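Chloromuconate cycloisomerase (Rhodococcus opacus, PDB 4M0X) is a manganese-binding member of the enolase superfamily, with a capping N-terminal domain set against a TIM-barrel-like C-terminal domain. Local coordinates at residues T65-T68 and I69-Y73; I86-A89 and S90-D94; G169-A173 and D174-R178. All blocks are in the same frame, centred on the assembly; numbering follows the deposited sequence.

Contact 1: residues T65-T68 and I69-Y73; sequences TIKT and IIDQY
CG of Lys67 stands anti to the backbone N (chi1 177°) and CG of Asp71 anti to the carbonyl carbon (chi1 -76°), which brings the two chains together across one turn. The lysine chain runs extended and bends only at its last torsion, which brings NZ over to the aspartate. There Lys67 NZ donates to Asp71 OD2 at 2.8 Å, Asp71 OD2 accepting through its syn lone pair, on the side of OD1, in a salt bridge spanning one helical turn. NZ has a second partner in the carbonyl of Ala10 on strand 5-17.

All this belongs to helix 63-74 of the N-terminal domain, whose buried side packs against helix 101-118 and the antiparallel sheet. Ile66 and Ile70 lie side by side on that inner side, Ile66 CG2 touching Ile70 CD1 at 3.4 Å; Ile70 then reaches Ala103, Ile107 and Val36. Main-chain bonds carry the turn, among them Asp71 N to Lys67 O at 2.7 Å and Ile70 N to Ile66 O at 2.9 Å, both nearly straight. Gln72 N bonds to Thr68 O at 2.7 Å, and the helix takes in a wider pi-type turn at 69-73. Gln72 CG lies over one face of the Tyr73 ring toward its rim, and the Tyr73 hydroxyl is hydrogen-bonded to Glu64 of the second subunit.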
ATOM      1  N   THR A  65      29.655 -21.850  24.554  1.00 29.46           N
ATOM      2  CA  THR A  65      28.575 -21.152  25.247  1.00 27.94           C
ATOM      3  C   THR A  65      27.296 -21.953  25.243  1.00 26.76           C
ATOM      4  O   THR A  65      26.450 -21.788  26.142  1.00 26.12           O
ATOM      5  CB  THR A  65      28.277 -19.779  24.650  1.00 28.16           C
ATOM      6  OG1 THR A  65      27.742 -19.944  23.328  1.00 31.17           O
ATOM      7  CG2 THR A  65      29.524 -18.944  24.614  1.00 28.38           C
ATOM      8  N   ILE A  66      27.150 -22.826  24.246  1.00 25.15           N
ATOM      9  CA  ILE A  66      25.968 -23.689  24.209  1.00 23.94           C
ATOM     10  C   ILE A  66      25.967 -24.559  25.447  1.00 23.57           C
ATOM     11  O   ILE A  66      24.975 -24.573  26.184  1.00 23.84           O
ATOM     12  CB  ILE A  66      25.859 -24.549  22.936  1.00 22.07           C
ATOM     13  CG1 ILE A  66      25.303 -23.741  21.778  1.00 19.87           C
ATOM     14  CG2 ILE A  66      24.965 -25.756  23.159  1.00 21.23           C
ATOM     15  CD1 ILE A  66      25.788 -24.311  20.459  1.00 20.86           C
ATOM     16  N   LYS A  67      27.088 -25.232  25.703  1.00 23.15           N
ATOM     17  CA  LYS A  67      27.186 -26.085  26.882  1.00 24.09           C
ATOM     18  C   LYS A  67      26.713 -25.323  28.124  1.00 25.88           C
ATOM     19  O   LYS A  67      25.843 -25.795  28.852  1.00 26.04           O
ATOM     20  CB  LYS A  67      28.603 -26.599  27.094  1.00 23.43           C
ATOM     21  CG  LYS A  67      28.731 -27.422  28.365  1.00 24.79           C
ATOM     22  CD  LYS A  67      30.120 -28.012  28.554  1.00 25.20           C
ATOM     23  CE  LYS A  67      30.352 -28.523  29.976  1.00 23.72           C
ATOM     24  NZ  LYS A  67      29.490 -29.680  30.335  1.00 22.55           N
ATOM     25  N   THR A  68      27.257 -24.125  28.331  1.00 26.17           N
ATOM     26  CA  THR A  68      26.952 -23.356  29.521  1.00 27.05           C
ATOM     27  C   THR A  68      25.480 -23.029  29.669  1.00 28.82           C
ATOM     28  O   THR A  68      24.954 -23.130  30.766  1.00 31.35           O
ATOM     29  CB  THR A  68      27.787 -22.086  29.561  1.00 27.51           C
ATOM     30  OG1 THR A  68      29.149 -22.479  29.518  1.00 27.50           O
ATOM     31  CG2 THR A  68      27.551 -21.312  30.857  1.00 26.79           C
ATOM     32  N   ILE A  69      24.823 -22.657  28.567  1.00 29.79           N
ATOM     33  CA  ILE A  69      23.402 -22.275  28.584  1.00 29.16           C
ATOM     34  C   ILE A  69      22.573 -23.488  28.923  1.00 29.86           C
ATOM     35  O   ILE A  69      21.630 -23.425  29.726  1.00 31.71           O
ATOM     36  CB  ILE A  69      22.961 -21.680  27.229  1.00 28.83           C
ATOM     37  CG1 ILE A  69      23.460 -20.242  27.078  1.00 28.90           C
ATOM     38  CG2 ILE A  69      21.461 -21.696  27.070  1.00 27.06           C
ATOM     39  CD1 ILE A  69      22.903 -19.279  28.113  1.00 31.02           C
ATOM     40  N   ILE A  70      22.961 -24.606  28.331  1.00 29.77           N
ATOM     41  CA  ILE A  70      22.313 -25.865  28.630  1.00 30.02           C
ATOM     42  C   ILE A  70      22.520 -26.235  30.108  1.00 31.25           C
ATOM     43  O   ILE A  70      21.531 -26.364  30.847  1.00 28.59           O
ATOM     44  CB  ILE A  70      22.762 -26.971  27.670  1.00 27.03           C
ATOM     45  CG1 ILE A  70      22.186 -26.687  26.273  1.00 28.32           C
ATOM     46  CG2 ILE A  70      22.291 -28.322  28.150  1.00 25.11           C
ATOM     47  CD1 ILE A  70      22.802 -27.490  25.142  1.00 27.28           C
ATOM     48  N   ASP A  71      23.786 -26.375  30.530  1.00 33.29           N
ATOM     49  CA  ASP A  71      24.111 -26.799  31.913  1.00 32.51           C
ATOM     50  C   ASP A  71      23.477 -25.857  32.902  1.00 33.55           C
ATOM     51  O   ASP A  71      22.805 -26.322  33.795  1.00 34.85           O
ATOM     52  CB  ASP A  71      25.616 -26.908  32.201  1.00 30.86           C
ATOM     53  CG  ASP A  71      26.240 -28.146  31.604  1.00 32.54           C
ATOM     54  OD1 ASP A  71      25.516 -29.091  31.234  1.00 34.47           O
ATOM     55  OD2 ASP A  71      27.475 -28.187  31.470  1.00 34.17           O
ATOM     56  N   GLN A  72      23.638 -24.545  32.722  1.00 32.05           N
ATOM     57  CA  GLN A  72      23.276 -23.630  33.788  1.00 31.17           C
ATOM     58  C   GLN A  72      21.859 -23.094  33.723  1.00 33.88           C
ATOM     59  O   GLN A  72      21.186 -23.042  34.775  1.00 36.53           O
ATOM     60  CB  GLN A  72      24.271 -22.489  33.904  1.00 31.18           C
ATOM     61  CG  GLN A  72      23.962 -21.501  35.017  1.00 30.38           C
ATOM     62  CD  GLN A  72      25.017 -20.411  35.149  1.00 31.24           C
ATOM     63  OE1 GLN A  72      26.120 -20.507  34.583  1.00 29.69           O
ATOM     64  NE2 GLN A  72      24.685 -19.368  35.915  1.00 30.83           N
ATOM     65  N   TYR A  73      21.406 -22.672  32.533  1.00 31.73           N
ATOM     66  CA  TYR A  73      20.111 -21.964  32.464  1.00 30.83           C
ATOM     67  C   TYR A  73      18.955 -22.753  31.912  1.00 33.10           C
ATOM     68  O   TYR A  73      17.797 -22.438  32.196  1.00 35.90           O
ATOM     69  CB  TYR A  73      20.209 -20.637  31.722  1.00 27.14           C
ATOM     70  CG  TYR A  73      21.146 -19.657  32.364  1.00 25.07           C
ATOM     71  CD1 TYR A  73      20.695 -18.758  33.329  1.00 24.13           C
ATOM     72  CD2 TYR A  73      22.488 -19.631  32.003  1.00 24.95           C
ATOM     73  CE1 TYR A  73      21.554 -17.854  33.920  1.00 23.30           C
ATOM     74  CE2 TYR A  73      23.363 -18.737  32.585  1.00 24.35           C
ATOM     75  CZ  TYR A  73      22.890 -17.849  33.532  1.00 24.40           C
ATOM     76  OH  TYR A  73      23.774 -16.963  34.075  1.00 24.69           O
TER

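Contact 2: residues I86-A89 and S90-D94; sequences IGVA and SQSMD
The first turns of helix 86-96 in the N-terminal domain bring Val88 and Ser92 together, the serine hydroxyl folding back onto the backbone of the turn before. Ser92 OG is anti to its own carbonyl carbon, beside the backbone N (chi1 -69°), and from there it donates to Val88 O at 2.7 Å. The same oxygen takes the main-chain bond from Ser92 N at 2.8 Å; hydroxyl and amide arrive from opposite faces of the carbonyl plane, so two donors of one residue grip a single acceptor.

Ser90 has a similar first torsion, and its OG lies 2.9 Å from Ile86 O, the acceptor of the main-chain bond from Ser90 N. The next bond in the series runs from Gln91 N to Gly87 O at 3.1 Å.

Along this helix, one flank packs on helix 101-118, where Ile86 meets Leu111 and Trp112, while Val88 packs on Leu130 of the third subunit. Met93 doubles back toward Ala89: the bend at chi3 (-78°) places CE 3.4 Å from Ala89 O, and Met93 CG also lies against that oxygen. Met93 N, meanwhile, gives the ordinary helical bond to Ala89 O at 3.0 Å.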
ATOM      1  N   ILE A  86       7.066 -32.247  26.006  1.00 29.06           N
ATOM      2  CA  ILE A  86       8.048 -31.536  25.178  1.00 26.96           C
ATOM      3  C   ILE A  86       7.569 -30.127  24.885  1.00 27.59           C
ATOM      4  O   ILE A  86       8.377 -29.186  24.812  1.00 27.75           O
ATOM      5  CB  ILE A  86       8.317 -32.315  23.869  1.00 26.01           C
ATOM      6  CG1 ILE A  86       8.983 -33.658  24.202  1.00 26.16           C
ATOM      7  CG2 ILE A  86       9.213 -31.535  22.910  1.00 25.04           C
ATOM      8  CD1 ILE A  86       8.304 -34.842  23.566  1.00 24.79           C
ATOM      9  N   GLY A  87       6.254 -29.990  24.733  1.00 26.70           N
ATOM     10  CA  GLY A  87       5.624 -28.689  24.524  1.00 27.36           C
ATOM     11  C   GLY A  87       5.947 -27.720  25.643  1.00 27.27           C
ATOM     12  O   GLY A  87       6.436 -26.605  25.393  1.00 25.75           O
ATOM     13  N   VAL A  88       5.706 -28.155  26.880  1.00 28.41           N
ATOM     14  CA  VAL A  88       5.892 -27.275  28.049  1.00 31.29           C
ATOM     15  C   VAL A  88       7.371 -27.034  28.316  1.00 31.28           C
ATOM     16  O   VAL A  88       7.752 -25.986  28.853  1.00 29.61           O
ATOM     17  CB  VAL A  88       5.255 -27.837  29.342  1.00 33.28           C
ATOM     18  CG1 VAL A  88       5.278 -26.775  30.454  1.00 32.08           C
ATOM     19  CG2 VAL A  88       3.833 -28.318  29.080  1.00 31.65           C
ATOM     20  N   ALA A  89       8.188 -28.025  27.955  1.00 30.27           N
ATOM     21  CA  ALA A  89       9.615 -27.942  28.162  1.00 29.41           C
ATOM     22  C   ALA A  89      10.148 -26.866  27.223  1.00 29.92           C
ATOM     23  O   ALA A  89      11.031 -26.083  27.595  1.00 28.91           O
ATOM     24  CB  ALA A  89      10.267 -29.284  27.892  1.00 29.79           C
ATOM     25  N   SER A  90       9.578 -26.803  26.020  1.00 29.54           N
ATOM     26  CA  SER A  90       9.996 -25.803  25.051  1.00 28.52           C
ATOM     27  C   SER A  90       9.577 -24.424  25.500  1.00 31.05           C
ATOM     28  O   SER A  90      10.367 -23.485  25.409  1.00 31.70           O
ATOM     29  CB  SER A  90       9.446 -26.099  23.675  1.00 26.60           C
ATOM     30  OG  SER A  90       9.974 -27.305  23.196  1.00 26.38           O
ATOM     31  N   GLN A  91       8.349 -24.291  26.000  1.00 34.06           N
ATOM     32  CA  GLN A  91       7.893 -22.983  26.455  1.00 36.27           C
ATOM     33  C   GLN A  91       8.648 -22.544  27.710  1.00 36.61           C
ATOM     34  O   GLN A  91       8.960 -21.367  27.871  1.00 38.82           O
ATOM     35  CB  GLN A  91       6.397 -22.959  26.683  1.00 40.40           C
ATOM     36  CG  GLN A  91       5.877 -21.569  27.008  1.00 52.97           C
ATOM     37  CD  GLN A  91       4.363 -21.489  27.004  1.00 62.14           C
ATOM     38  OE1 GLN A  91       3.680 -22.374  26.470  1.00 68.90           O
ATOM     39  NE2 GLN A  91       3.823 -20.420  27.594  1.00 64.29           N
ATOM     40  N   SER A  92       8.955 -23.495  28.587  1.00 35.97           N
ATOM     41  CA  SER A  92       9.768 -23.221  29.757  1.00 32.64           C
ATOM     42  C   SER A  92      11.087 -22.623  29.349  1.00 30.82           C
ATOM     43  O   SER A  92      11.468 -21.563  29.838  1.00 29.44           O
ATOM     44  CB  SER A  92      10.007 -24.496  30.534  1.00 34.38           C
ATOM     45  OG  SER A  92       8.813 -24.958  31.144  1.00 35.61           O
ATOM     46  N   MET A  93      11.769 -23.288  28.423  1.00 30.87           N
ATOM     47  CA  MET A  93      13.089 -22.836  27.980  1.00 31.45           C
ATOM     48  C   MET A  93      13.054 -21.399  27.429  1.00 33.40           C
ATOM     49  O   MET A  93      13.943 -20.564  27.729  1.00 34.85           O
ATOM     50  CB  MET A  93      13.689 -23.828  26.990  1.00 30.27           C
ATOM     51  CG  MET A  93      14.123 -25.170  27.597  1.00 27.60           C
ATOM     52  SD  MET A  93      14.897 -26.229  26.336  1.00 32.42           S
ATOM     53  CE  MET A  93      13.491 -26.880  25.429  1.00 26.96           C
ATOM     54  N   ASP A  94      11.997 -21.093  26.673  1.00 33.69           N
ATOM     55  CA  ASP A  94      11.779 -19.750  26.112  1.00 32.75           C
ATOM     56  C   ASP A  94      11.592 -18.731  27.203  1.00 34.05           C
ATOM     57  O   ASP A  94      12.093 -17.617  27.105  1.00 39.99           O
ATOM     58  CB  ASP A  94      10.558 -19.731  25.203  1.00 31.64           C
ATOM     59  CG  ASP A  94      10.793 -20.445  23.878  1.00 33.25           C
ATOM     60  OD1 ASP A  94      11.943 -20.867  23.544  1.00 30.44           O
ATOM     61  OD2 ASP A  94       9.786 -20.576  23.161  1.00 34.55           O
TER

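Contact 3: residues G169-A173 and D174-R178; sequences GAEPA and DTDSR
Asp176 and Ala173 are the residues most enclosed where the loop 169-173 turns into its helix; Glu171 comes next. Asp176 reaches back to the loop: Gly169 N donates to Asp176 OD2 at 2.8 Å in an almost straight bond, meeting the oxygen nearly along its C-O axis. One water bridges OD2 to the carbonyl of Glu171, and a second, bound to Ala170 N, adds a weak bond, so OD2 meets Gly169 N directly and the Glu171 carbonyl and Ala170 N through water. The other oxygen, OD1, forms a salt bridge with Arg179, further along the helix.

Ala173 opens helix 173-183, the helix that follows strand 163-167 in the barrel domain, and Pro172 sits at the N-cap. Pro172 O accepts from Asp176 N at 2.8 Å, nearly straight. Ala173 O is held twice, by Ser177 N and by Ser177 OG, each at 2.9 Å and from opposite faces of its plane. The Ala173 methyl packs on Trp209 of helix 203-215, which Ser177 also touches.

Glu171 keeps CG between its backbone N and carbonyl carbon (chi1 48°), which swings its carboxylate across the start of the helix. Glu171 OE2 then lies 2.8 Å from Thr175 OG1, a hydroxyl that is also 3.0 Å from Pro172 O. Glu171 OE1 comes within 3.7 Å of Asp176 OD1, the two carboxylate planes 14° apart. Nearby Arg179 probably offsets this like-charge approach, since it also makes a weak, long ion pair with OE1.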
ATOM      1  N   GLY A 169      31.116 -15.803  -0.574  1.00 38.48           N
ATOM      2  CA  GLY A 169      31.243 -14.696   0.371  1.00 36.88           C
ATOM      3  C   GLY A 169      32.575 -14.539   1.081  1.00 37.75           C
ATOM      4  O   GLY A 169      32.723 -13.668   1.936  1.00 36.52           O
ATOM      5  N   ALA A 170      33.548 -15.373   0.746  1.00 38.47           N
ATOM      6  CA  ALA A 170      34.835 -15.317   1.432  1.00 41.40           C
ATOM      7  C   ALA A 170      35.801 -14.310   0.803  1.00 41.90           C
ATOM      8  O   ALA A 170      36.892 -14.086   1.333  1.00 42.83           O
ATOM      9  CB  ALA A 170      35.475 -16.701   1.503  1.00 40.07           C
ATOM     10  N   GLU A 171      35.401 -13.717  -0.317  1.00 38.34           N
ATOM     11  CA  GLU A 171      36.305 -12.935  -1.141  1.00 37.75           C
ATOM     12  C   GLU A 171      35.422 -12.000  -1.921  1.00 37.31           C
ATOM     13  O   GLU A 171      34.231 -12.231  -1.978  1.00 36.36           O
ATOM     14  CB  GLU A 171      37.103 -13.852  -2.082  1.00 39.83           C
ATOM     15  CG  GLU A 171      36.286 -14.889  -2.841  1.00 39.12           C
ATOM     16  CD  GLU A 171      37.028 -15.467  -4.044  1.00 42.13           C
ATOM     17  OE1 GLU A 171      37.343 -16.687  -4.049  1.00 41.69           O
ATOM     18  OE2 GLU A 171      37.285 -14.704  -5.002  1.00 42.31           O
ATOM     19  N   PRO A 172      35.979 -10.935  -2.527  1.00 38.90           N
ATOM     20  CA  PRO A 172      35.032  -9.994  -3.135  1.00 37.85           C
ATOM     21  C   PRO A 172      34.104 -10.636  -4.192  1.00 36.28           C
ATOM     22  O   PRO A 172      34.476 -11.590  -4.897  1.00 31.87           O
ATOM     23  CB  PRO A 172      35.941  -8.919  -3.757  1.00 36.86           C
ATOM     24  CG  PRO A 172      37.204  -9.005  -2.980  1.00 36.99           C
ATOM     25  CD  PRO A 172      37.369 -10.472  -2.679  1.00 38.72           C
ATOM     26  N   ALA A 173      32.898 -10.092  -4.261  1.00 34.13           N
ATOM     27  CA  ALA A 173      31.911 -10.478  -5.231  1.00 33.67           C
ATOM     28  C   ALA A 173      32.497 -10.848  -6.590  1.00 32.94           C
ATOM     29  O   ALA A 173      32.167 -11.891  -7.161  1.00 32.01           O
ATOM     30  CB  ALA A 173      30.915  -9.345  -5.391  1.00 34.67           C
ATOM     31  N   ASP A 174      33.347  -9.983  -7.113  1.00 32.81           N
ATOM     32  CA  ASP A 174      33.744 -10.089  -8.513  1.00 37.47           C
ATOM     33  C   ASP A 174      34.717 -11.257  -8.816  1.00 36.15           C
ATOM     34  O   ASP A 174      34.530 -12.000  -9.780  1.00 32.41           O
ATOM     35  CB  ASP A 174      34.271  -8.736  -9.012  1.00 38.30           C
ATOM     36  CG  ASP A 174      35.574  -8.337  -8.370  1.00 40.18           C
ATOM     37  OD1 ASP A 174      35.748  -8.474  -7.130  1.00 39.75           O
ATOM     38  OD2 ASP A 174      36.443  -7.887  -9.140  1.00 44.77           O
ATOM     39  N   THR A 175      35.741 -11.397  -7.976  1.00 37.98           N
ATOM     40  CA  THR A 175      36.605 -12.557  -7.988  1.00 40.10           C
ATOM     41  C   THR A 175      35.752 -13.800  -7.729  1.00 39.57           C
ATOM     42  O   THR A 175      35.821 -14.756  -8.490  1.00 42.94           O
ATOM     43  CB  THR A 175      37.794 -12.441  -6.978  1.00 44.07           C
ATOM     44  OG1 THR A 175      37.350 -11.960  -5.696  1.00 47.31           O
ATOM     45  CG2 THR A 175      38.862 -11.491  -7.497  1.00 45.52           C
ATOM     46  N   ASP A 176      34.911 -13.754  -6.698  1.00 37.02           N
ATOM     47  CA  ASP A 176      34.076 -14.904  -6.295  1.00 37.46           C
ATOM     48  C   ASP A 176      33.213 -15.479  -7.412  1.00 36.60           C
ATOM     49  O   ASP A 176      33.091 -16.694  -7.537  1.00 36.79           O
ATOM     50  CB  ASP A 176      33.158 -14.549  -5.096  1.00 36.80           C
ATOM     51  CG  ASP A 176      32.974 -15.717  -4.124  1.00 34.78           C
ATOM     52  OD1 ASP A 176      33.637 -16.771  -4.302  1.00 36.98           O
ATOM     53  OD2 ASP A 176      32.177 -15.586  -3.174  1.00 31.78           O
ATOM     54  N   SER A 177      32.613 -14.594  -8.202  1.00 36.18           N
ATOM     55  CA  SER A 177      31.679 -14.975  -9.248  1.00 33.93           C
ATOM     56  C   SER A 177      32.381 -15.475 -10.465  1.00 35.46           C
ATOM     57  O   SER A 177      31.849 -16.309 -11.182  1.00 36.71           O
ATOM     58  CB  SER A 177      30.811 -13.796  -9.640  1.00 31.87           C
ATOM     59  OG  SER A 177      30.066 -13.370  -8.522  1.00 31.51           O
ATOM     60  N   ARG A 178      33.569 -14.950 -10.723  1.00 40.76           N
ATOM     61  CA  ARG A 178      34.379 -15.479 -11.811  1.00 46.64           C
ATOM     62  C   ARG A 178      34.761 -16.927 -11.438  1.00 42.86           C
ATOM     63  O   ARG A 178      34.543 -17.860 -12.208  1.00 39.84           O
ATOM     64  CB  ARG A 178      35.602 -14.588 -12.045  1.00 55.26           C
ATOM     65  CG  ARG A 178      35.943 -14.372 -13.509  1.00 68.68           C
ATOM     66  CD  ARG A 178      36.572 -15.606 -14.159  1.00 73.36           C
ATOM     67  NE  ARG A 178      36.127 -15.765 -15.545  1.00 80.89           N
ATOM     68  CZ  ARG A 178      35.348 -16.751 -15.992  1.00 82.67           C
ATOM     69  NH1 ARG A 178      34.924 -17.708 -15.175  1.00 81.34           N
ATOM     70  NH2 ARG A 178      35.003 -16.791 -17.273  1.00 87.08           N
TER
HETATM   71  O   HOH W   1      33.884 -16.982  -1.489  1.00 24.85           O
HETATM   72  O   HOH W   2      31.472 -12.991  -2.538  1.00 23.82           O

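In the fold
From the N terminus the three contacts come in series, with neither nesting nor crossing. Each joins two adjoining segments, so the loop it closes is a helical turn or, in contact 3, the turn leading into a helix. Contacts 1 and 2 sit on successive helices, 63-74 and 86-96, with centres about 16 Å apart; both helices pack on helix 101-118 of the N-terminal domain, yet they face different neighbouring subunits, the second for contact 1 and the third for contact 2. Contact 3 lies in the barrel domain, its centre about 42 Å from that of contact 2 and across the chain's centre, linking strand 163-167 to helix 173-183.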